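Local structure of replicative DNA helicase (Mycobacterium smegmatis, 6OWN) at residues 43-55 and 59-71. The protein is the splicing domain of an intein that probably excises itself from a DnaB helicase precursor and joins the flanking sequences, a reaction reversibly inhibited by zinc. Sequence-based numbering, arbitrary orientation.
Sequences MLGRPCYVVEFSD and IVADAQHQWPTEH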
# COMPACT_ATOMS: atom_id res chain seq x y z
N MET A 43 8.15 -3.53 12.02
CA MET A 43 8.89 -4.77 11.81
C MET A 43 10.21 -4.48 11.11
O MET A 43 10.28 -3.66 10.19
CB MET A 43 8.05 -5.76 10.99
CG MET A 43 6.75 -6.14 11.71
SD MET A 43 5.68 -7.19 10.72
CE MET A 43 5.15 -6.04 9.45
N LEU A 44 11.27 -5.15 11.55
CA LEU A 44 12.62 -4.90 11.05
C LEU A 44 13.16 -6.11 10.29
O LEU A 44 12.74 -7.25 10.50
CB LEU A 44 13.58 -4.58 12.21
CG LEU A 44 13.18 -3.49 13.20
CD1 LEU A 44 14.15 -3.45 14.39
CD2 LEU A 44 13.13 -2.14 12.50
N GLY A 45 14.12 -5.85 9.41
CA GLY A 45 14.82 -6.91 8.71
C GLY A 45 14.06 -7.60 7.60
O GLY A 45 14.57 -8.57 7.03
N ARG A 46 12.85 -7.16 7.27
CA ARG A 46 12.12 -7.79 6.18
C ARG A 46 12.73 -7.41 4.83
O ARG A 46 13.30 -6.32 4.68
CB ARG A 46 10.65 -7.38 6.22
CG ARG A 46 10.01 -7.57 7.60
CD ARG A 46 9.41 -8.96 7.73
NE ARG A 46 8.02 -8.97 7.28
CZ ARG A 46 7.32 -10.07 7.02
NH1 ARG A 46 7.88 -11.26 7.17
NH2 ARG A 46 6.06 -9.97 6.62
N PRO A 47 12.64 -8.29 3.83
CA PRO A 47 13.17 -7.94 2.50
C PRO A 47 12.29 -6.89 1.85
O PRO A 47 11.08 -7.07 1.72
CB PRO A 47 13.12 -9.27 1.73
CG PRO A 47 12.47 -10.27 2.64
CD PRO A 47 11.89 -9.55 3.81
N CYS A 48 12.90 -5.78 1.42
CA CYS A 48 12.12 -4.65 0.95
C CYS A 48 12.30 -4.45 -0.55
O CYS A 48 13.27 -4.92 -1.16
CB CYS A 48 12.48 -3.38 1.72
SG CYS A 48 11.82 -3.42 3.45
N TYR A 49 11.33 -3.75 -1.12
CA TYR A 49 11.24 -3.47 -2.55
C TYR A 49 10.78 -2.03 -2.74
O TYR A 49 10.06 -1.49 -1.90
CB TYR A 49 10.24 -4.39 -3.26
CG TYR A 49 10.63 -5.85 -3.35
CD1 TYR A 49 10.55 -6.67 -2.24
CD2 TYR A 49 11.04 -6.40 -4.55
CE1 TYR A 49 10.93 -8.01 -2.32
CE2 TYR A 49 11.41 -7.73 -4.64
CZ TYR A 49 11.35 -8.53 -3.53
OH TYR A 49 11.70 -9.86 -3.62
N VAL A 50 11.21 -1.43 -3.84
CA VAL A 50 10.60 -0.22 -4.38
C VAL A 50 9.69 -0.63 -5.53
O VAL A 50 10.10 -1.38 -6.42
CB VAL A 50 11.65 0.81 -4.85
CG1 VAL A 50 10.96 2.16 -5.09
CG2 VAL A 50 12.76 0.95 -3.85
N VAL A 51 8.45 -0.16 -5.49
CA VAL A 51 7.51 -0.33 -6.59
C VAL A 51 7.31 1.04 -7.21
O VAL A 51 6.89 1.98 -6.53
CB VAL A 51 6.18 -0.93 -6.11
CG1 VAL A 51 5.25 -1.21 -7.28
CG2 VAL A 51 6.42 -2.21 -5.30
N GLU A 52 7.66 1.18 -8.49
CA GLU A 52 7.49 2.43 -9.21
C GLU A 52 6.25 2.37 -10.09
O GLU A 52 5.98 1.35 -10.71
CB GLU A 52 8.74 2.75 -10.04
CG GLU A 52 9.93 3.11 -9.17
CD GLU A 52 11.23 3.18 -9.96
OE1 GLU A 52 11.21 2.88 -11.18
OE2 GLU A 52 12.27 3.52 -9.35
N PHE A 53 5.49 3.48 -10.12
CA PHE A 53 4.21 3.53 -10.82
C PHE A 53 4.23 4.58 -11.93
O PHE A 53 5.00 5.54 -11.91
CB PHE A 53 3.06 3.84 -9.86
CG PHE A 53 2.92 2.86 -8.74
CD1 PHE A 53 2.24 1.67 -8.92
CD2 PHE A 53 3.45 3.13 -7.50
CE1 PHE A 53 2.11 0.76 -7.89
CE2 PHE A 53 3.33 2.22 -6.47
CZ PHE A 53 2.65 1.04 -6.66
N SER A 54 3.32 4.38 -12.88
CA SER A 54 3.21 5.23 -14.06
C SER A 54 2.71 6.63 -13.74
O SER A 54 2.87 7.53 -14.56
CB SER A 54 2.28 4.58 -15.09
OG SER A 54 1.01 4.32 -14.51
N ASP A 55 2.10 6.85 -12.58
CA ASP A 55 1.72 8.21 -12.20
C ASP A 55 2.89 9.01 -11.62
O ASP A 55 2.67 10.09 -11.08
CB ASP A 55 0.57 8.16 -11.19
CG ASP A 55 0.95 7.45 -9.90
OD1 ASP A 55 2.10 6.98 -9.81
OD2 ASP A 55 0.13 7.36 -8.97
N ILE A 59 6.39 3.43 -4.02
CA ILE A 59 6.09 2.95 -2.67
C ILE A 59 7.09 1.86 -2.30
O ILE A 59 7.33 0.94 -3.09
CB ILE A 59 4.65 2.41 -2.57
CG1 ILE A 59 3.64 3.51 -2.93
CG2 ILE A 59 4.40 1.85 -1.17
CD1 ILE A 59 2.19 3.04 -2.97
N VAL A 60 7.66 1.96 -1.10
CA VAL A 60 8.50 0.89 -0.57
C VAL A 60 7.63 -0.08 0.22
O VAL A 60 6.86 0.33 1.10
CB VAL A 60 9.63 1.45 0.32
CG1 VAL A 60 10.39 0.32 0.97
CG2 VAL A 60 10.57 2.34 -0.50
N ALA A 61 7.71 -1.37 -0.12
CA ALA A 61 6.90 -2.39 0.53
C ALA A 61 7.75 -3.63 0.78
O ALA A 61 8.76 -3.83 0.11
CB ALA A 61 5.68 -2.79 -0.31
N ASP A 62 7.35 -4.46 1.74
CA ASP A 62 8.09 -5.70 1.92
C ASP A 62 7.60 -6.75 0.93
O ASP A 62 6.61 -6.56 0.22
CB ASP A 62 8.02 -6.20 3.37
CG ASP A 62 6.64 -6.69 3.79
OD1 ASP A 62 5.66 -6.48 3.04
OD2 ASP A 62 6.52 -7.27 4.89
N ALA A 63 8.31 -7.89 0.90
CA ALA A 63 8.11 -8.91 -0.12
C ALA A 63 6.67 -9.43 -0.14
O ALA A 63 6.13 -9.72 -1.21
CB ALA A 63 9.07 -10.08 0.10
N GLN A 64 6.05 -9.55 1.03
CA GLN A 64 4.76 -10.20 1.19
C GLN A 64 3.58 -9.23 1.23
O GLN A 64 2.45 -9.66 1.44
CB GLN A 64 4.74 -11.04 2.47
CG GLN A 64 5.70 -12.23 2.46
CD GLN A 64 5.91 -12.81 3.84
OE1 GLN A 64 4.99 -13.38 4.43
NE2 GLN A 64 7.11 -12.64 4.39
N HIS A 65 3.82 -7.93 1.06
CA HIS A 65 2.69 -7.01 0.92
C HIS A 65 1.87 -7.36 -0.31
O HIS A 65 2.41 -7.77 -1.35
CB HIS A 65 3.17 -5.56 0.82
CG HIS A 65 2.05 -4.57 0.86
ND1 HIS A 65 1.62 -4.00 2.03
CD2 HIS A 65 1.26 -4.08 -0.12
CE1 HIS A 65 0.61 -3.18 1.77
NE2 HIS A 65 0.37 -3.22 0.47
N GLN A 66 0.55 -7.22 -0.21
CA GLN A 66 -0.38 -7.68 -1.24
C GLN A 66 -0.94 -6.51 -2.03
O GLN A 66 -1.25 -5.46 -1.46
CB GLN A 66 -1.52 -8.50 -0.62
CG GLN A 66 -1.07 -9.83 0.00
CD GLN A 66 -2.16 -10.51 0.83
OE1 GLN A 66 -3.34 -10.33 0.58
NE2 GLN A 66 -1.75 -11.30 1.81
N TRP A 67 -1.10 -6.71 -3.34
CA TRP A 67 -1.52 -5.73 -4.31
C TRP A 67 -2.65 -6.28 -5.17
O TRP A 67 -2.57 -7.43 -5.64
CB TRP A 67 -0.36 -5.35 -5.24
CG TRP A 67 0.82 -4.82 -4.52
CD1 TRP A 67 1.86 -5.55 -4.01
CD2 TRP A 67 1.10 -3.45 -4.23
NE1 TRP A 67 2.78 -4.71 -3.42
CE2 TRP A 67 2.33 -3.42 -3.54
CE3 TRP A 67 0.44 -2.25 -4.49
CZ2 TRP A 67 2.91 -2.22 -3.12
CZ3 TRP A 67 1.00 -1.07 -4.05
CH2 TRP A 67 2.23 -1.06 -3.38
N PRO A 68 -3.68 -5.49 -5.41
CA PRO A 68 -4.79 -5.93 -6.28
C PRO A 68 -4.48 -5.66 -7.74
O PRO A 68 -4.55 -4.52 -8.20
CB PRO A 68 -5.97 -5.08 -5.78
CG PRO A 68 -5.31 -3.79 -5.30
CD PRO A 68 -3.93 -4.18 -4.78
N THR A 69 -4.15 -6.71 -8.48
CA THR A 69 -3.86 -6.56 -9.90
C THR A 69 -4.98 -7.15 -10.77
O THR A 69 -5.92 -7.78 -10.28
CB THR A 69 -2.51 -7.21 -10.27
OG1 THR A 69 -2.65 -8.64 -10.31
CG2 THR A 69 -1.44 -6.81 -9.27
N GLU A 70 -4.86 -6.93 -12.08
CA GLU A 70 -5.83 -7.48 -13.02
C GLU A 70 -5.80 -9.00 -13.05
O GLU A 70 -6.77 -9.63 -13.49
CB GLU A 70 -5.58 -6.91 -14.43
CG GLU A 70 -4.25 -7.33 -15.05
CD GLU A 70 -3.14 -6.33 -14.78
OE1 GLU A 70 -2.70 -6.24 -13.61
OE2 GLU A 70 -2.68 -5.65 -15.73
N HIS A 71 -4.72 -9.61 -12.58
CA HIS A 71 -4.63 -11.06 -12.45
C HIS A 71 -5.05 -11.55 -11.08
O HIS A 71 -4.93 -12.75 -10.80
CB HIS A 71 -3.20 -11.51 -12.75
CG HIS A 71 -2.62 -10.91 -14.00
ND1 HIS A 71 -1.55 -10.03 -13.99
CD2 HIS A 71 -2.97 -11.06 -15.30
CE1 HIS A 71 -1.27 -9.67 -15.22
NE2 HIS A 71 -2.11 -10.28 -16.04
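Phe53 brings the CZ end of its ring edge to the indole of Trp67, the two rings meeting obliquely: CZ comes within 3.7 Å of CZ3 of the indole, with the planes inclined at 52°. The same phenylalanine offers its edge to Ile59, whose CG1 lies 3.8 Å from CE2; with chi1 at -59°, CG1 stands beside the backbone N of Ile59 and is turned toward the ring's edge. Val51 adds a slim beta-branched side chain, its CG2 passing 4.1 Å from CZ2 of Trp67, so two large rings and two branched aliphatics fill this buried side. The indole's polar end turns elsewhere, its NE1 bonding to Thr76. Between the strands, Val51 and Ile59 exchange two backbone hydrogen bonds, as do Tyr49 and Ala61, while Val50 and Val60 meet on the other face. Farther along, CE1 of Tyr49 packs obliquely 3.7 Å from CB of Ala63, whose lone methyl lets the ring come close; the tyrosine side chain also approaches a bound zinc ion. At the far end Arg46, bent at chi2 and chi3, brings its guanidinium to Asp62, with NH2 3.2 Å from OD2 in a salt bridge whose hydrogen bonds are weak. The guanidinium and carboxylate planes stand 63° apart, and the charges pair where the chain leaves the strand for a type I turn. In this antiparallel beta hairpin of the all-beta Hint fold of inteins, 58-62 is the edge strand, 48-53 pairs with it and 103-111, and Trp67 of 66-69 packs against Val51 and Phe53.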